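Local coordinates for oxidoreductase (Streptomyces globisporus, PDB 4R82), which reduces FAD with NADH and supplies the freely diffusing FADH2 to the halogenase and monooxygenase of C-1027 antibiotic biosynthesis, at the interface of chains A and B. Residues are numbered along the deposited sequence; one frame, centred on the assembly and turned at random. Chains: chain A/B, Oxidoreductase.

The interface of chains A and B. Residues chain A 17, 20, 23-24, 27, 145; chain B 56-58, 60-61.
Helix 20-27 of chain A, the loop before it at A:Pro17 and the turn at A:Asp145 between strands 131-143 and 146-158 receive the loop of chain B that joins strands 53-56 and 61-67. B:Leu57 is the plug. Its CB lies over the centre of the A:Arg20 guanidinium, 3.7 Å above the plane, and the two side chains cross at about a right angle; a bend at chi3 (71°) turns the arginine tip across the leucine, whose CD1 lies against NE and NH2. The CD2 branch of B:Leu57 points away from the arginine, to A:Leu23 CD2 (3.7 Å), A:Arg24 CG and the CE2 rim of A:Phe27. That ring has A:Leu23 CG over one face and the carbonyl oxygen of B:Ser56 in contact at its edge, in plane. A:Leu23 CD2 also packs on B:Pro60 CB at 3.6 Å, and A:Pro17 touches the same proline ring at CG.

On the polar flank, A:Asp145 holds the loop's backbone. Its carboxylate OD2 accepts from B:Leu57 N, on the syn side but tilted from the carboxylate plane, and from B:Ser58 N (3.1 Å), which comes from the same face but more steeply, 57° out of the plane. A:Asp145 N in turn donates almost straight to the hydroxyl B:Ser56 OG (3.0 Å, 175° at H). Water 1 links A:Pro17 O to B:Leu57 O. With its two-fold twin, this patch forms part of the homodimer interface, and it involves A:Arg24 and A:Phe27, which also line the NAD pocket.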
ATOM      1  N   PRO A  17      -6.524  -7.207  18.117  1.00 18.86           N
ATOM      2  CA  PRO A  17      -6.961  -7.169  16.716  1.00 19.94           C
ATOM      3  C   PRO A  17      -8.479  -7.208  16.562  1.00 22.41           C
ATOM      4  O   PRO A  17      -8.972  -6.836  15.494  1.00 21.71           O
ATOM      5  CB  PRO A  17      -6.346  -8.442  16.121  1.00 25.67           C
ATOM      6  CG  PRO A  17      -5.190  -8.741  16.996  1.00 28.17           C
ATOM      7  CD  PRO A  17      -5.608  -8.330  18.376  1.00 23.68           C
ATOM      8  N   ARG A  20     -11.662  -2.789  16.693  1.00 18.64           N
ATOM      9  CA  ARG A  20     -11.469  -2.096  15.421  0.57 16.42           C
ATOM     10  C   ARG A  20     -10.953  -0.660  15.579  1.00 15.75           C
ATOM     11  O   ARG A  20     -10.353  -0.123  14.644  1.00 16.80           O
ATOM     12  CB  ARG A  20     -12.733  -2.175  14.547  0.57 18.53           C
ATOM     13  CG  ARG A  20     -13.009  -3.598  14.052  0.57 19.37           C
ATOM     14  CD  ARG A  20     -14.482  -3.855  13.729  0.57 19.95           C
ATOM     15  NE  ARG A  20     -14.945  -3.167  12.527  0.57 22.84           N
ATOM     16  CZ  ARG A  20     -15.473  -3.781  11.472  0.57 23.81           C
ATOM     17  NH1 ARG A  20     -15.609  -5.096  11.463  0.57 22.39           N
ATOM     18  NH2 ARG A  20     -15.870  -3.078  10.421  0.57 27.94           N
ATOM     19  N   LEU A  23      -7.272  -1.489  15.922  1.00 13.19           N
ATOM     20  CA  LEU A  23      -6.772  -1.991  14.649  1.00 13.00           C
ATOM     21  C   LEU A  23      -6.599  -0.844  13.665  1.00 13.68           C
ATOM     22  O   LEU A  23      -5.623  -0.801  12.904  1.00 13.62           O
ATOM     23  CB  LEU A  23      -7.729  -3.038  14.080  1.00 12.87           C
ATOM     24  CG  LEU A  23      -7.200  -3.819  12.878  1.00 14.78           C
ATOM     25  CD1 LEU A  23      -5.961  -4.633  13.266  1.00 15.26           C
ATOM     26  CD2 LEU A  23      -8.296  -4.722  12.324  1.00 23.06           C
ATOM     27  N   ARG A  24      -7.529   0.100  13.674  1.00 12.79           N
ATOM     28  CA  ARG A  24      -7.412   1.210  12.736  1.00 12.30           C
ATOM     29  C   ARG A  24      -6.240   2.095  13.130  1.00 14.74           C
ATOM     30  O   ARG A  24      -5.607   2.685  12.267  1.00 16.30           O
ATOM     31  CB  ARG A  24      -8.712   2.010  12.652  1.00 14.82           C
ATOM     32  CG  ARG A  24      -9.746   1.339  11.755  1.00 14.12           C
ATOM     33  CD  ARG A  24     -11.149   1.905  11.966  1.00 15.13           C
ATOM     34  NE  ARG A  24     -11.272   3.282  11.495  1.00 15.93           N
ATOM     35  CZ  ARG A  24     -12.432   3.865  11.203  1.00 17.21           C
ATOM     36  NH1 ARG A  24     -12.456   5.125  10.787  1.00 16.82           N
ATOM     37  NH2 ARG A  24     -13.570   3.188  11.329  1.00 16.57           N
ATOM     38  N   PHE A  27      -3.239   0.189  11.682  1.00 11.49           N
ATOM     39  CA  PHE A  27      -3.249   0.309  10.227  1.00  9.75           C
ATOM     40  C   PHE A  27      -2.750   1.694   9.811  1.00 15.73           C
ATOM     41  O   PHE A  27      -2.039   1.839   8.798  1.00 12.54           O
ATOM     42  CB  PHE A  27      -4.651   0.077   9.650  1.00 10.91           C
ATOM     43  CG  PHE A  27      -5.071  -1.373   9.603  1.00 11.63           C
ATOM     44  CD1 PHE A  27      -4.189  -2.386   9.945  1.00 15.59           C
ATOM     45  CD2 PHE A  27      -6.353  -1.713   9.181  1.00 13.61           C
ATOM     46  CE1 PHE A  27      -4.587  -3.720   9.890  1.00 12.66           C
ATOM     47  CE2 PHE A  27      -6.751  -3.047   9.103  1.00 12.68           C
ATOM     48  CZ  PHE A  27      -5.864  -4.046   9.459  1.00 13.26           C
ATOM     49  N   ASP A 145     -13.539  -8.492   4.759  1.00 16.75           N
ATOM     50  CA  ASP A 145     -14.682  -7.609   4.530  1.00 16.44           C
ATOM     51  C   ASP A 145     -14.474  -6.705   3.318  1.00 15.72           C
ATOM     52  O   ASP A 145     -15.295  -5.824   3.039  1.00 16.21           O
ATOM     53  CB  ASP A 145     -15.071  -6.811   5.798  1.00 17.00           C
ATOM     54  CG  ASP A 145     -13.935  -5.937   6.358  1.00 17.68           C
ATOM     55  OD1 ASP A 145     -12.998  -5.580   5.623  1.00 19.87           O
ATOM     56  OD2 ASP A 145     -14.012  -5.578   7.571  1.00 17.58           O
TER
ATOM     57  N   SER B  56      -8.507  -5.642   5.699  1.00 11.21           N
ATOM     58  CA  SER B  56      -9.807  -5.922   6.299  1.00 11.13           C
ATOM     59  C   SER B  56      -9.787  -5.702   7.804  1.00 10.25           C
ATOM     60  O   SER B  56      -8.760  -5.917   8.455  1.00 12.67           O
ATOM     61  CB  SER B  56     -10.177  -7.384   6.008  1.00 12.31           C
ATOM     62  OG  SER B  56     -11.358  -7.816   6.688  1.00 13.75           O
ATOM     63  N   LEU B  57     -10.925  -5.294   8.352  1.00 12.57           N
ATOM     64  CA  LEU B  57     -11.064  -5.177   9.804  1.00 12.85           C
ATOM     65  C   LEU B  57     -11.558  -6.472  10.423  1.00 17.90           C
ATOM     66  O   LEU B  57     -11.050  -6.902  11.462  1.00 18.36           O
ATOM     67  CB  LEU B  57     -12.005  -4.028  10.188  1.00 16.09           C
ATOM     68  CG  LEU B  57     -11.579  -2.617   9.764  1.00 18.41           C
ATOM     69  CD1 LEU B  57     -12.584  -1.573  10.225  1.00 23.08           C
ATOM     70  CD2 LEU B  57     -10.208  -2.286  10.303  1.00 16.48           C
ATOM     71  N   SER B  58     -12.582  -7.074   9.821  1.00 15.79           N
ATOM     72  CA  SER B  58     -13.098  -8.332  10.332  0.63 15.93           C
ATOM     73  C   SER B  58     -13.273  -9.337   9.203  1.00 20.62           C
ATOM     74  O   SER B  58     -14.162  -9.188   8.367  1.00 21.77           O
ATOM     75  CB  SER B  58     -14.413  -8.125  11.075  0.63 21.93           C
ATOM     76  OG  SER B  58     -14.709  -9.255  11.875  0.63 27.96           O
ATOM     77  N   PRO B  60      -9.258  -9.415  10.808  1.00 14.31           N
ATOM     78  CA  PRO B  60      -8.199  -8.414  10.655  1.00 12.15           C
ATOM     79  C   PRO B  60      -7.120  -8.910   9.693  1.00 15.03           C
ATOM     80  O   PRO B  60      -6.335  -9.798  10.065  1.00 14.61           O
ATOM     81  CB  PRO B  60      -7.648  -8.269  12.085  1.00 13.94           C
ATOM     82  CG  PRO B  60      -7.982  -9.572  12.755  1.00 15.70           C
ATOM     83  CD  PRO B  60      -9.287 -10.011  12.159  1.00 16.62           C
ATOM     84  N   LEU B  61      -7.088  -8.356   8.478  1.00 10.71           N
ATOM     85  CA  LEU B  61      -6.196  -8.874   7.437  1.00  9.55           C
ATOM     86  C   LEU B  61      -5.279  -7.813   6.866  1.00  9.87           C
ATOM     87  O   LEU B  61      -5.670  -6.654   6.726  1.00 14.07           O
ATOM     88  CB  LEU B  61      -7.010  -9.449   6.278  1.00 11.31           C
ATOM     89  CG  LEU B  61      -7.983 -10.564   6.612  1.00 14.31           C
ATOM     90  CD1 LEU B  61      -8.675 -11.056   5.344  1.00 14.64           C
ATOM     91  CD2 LEU B  61      -7.260 -11.696   7.340  1.00 14.97           C
TER
HETATM   92  O   HOH W   1     -11.255  -7.273  14.064  1.00 23.30           O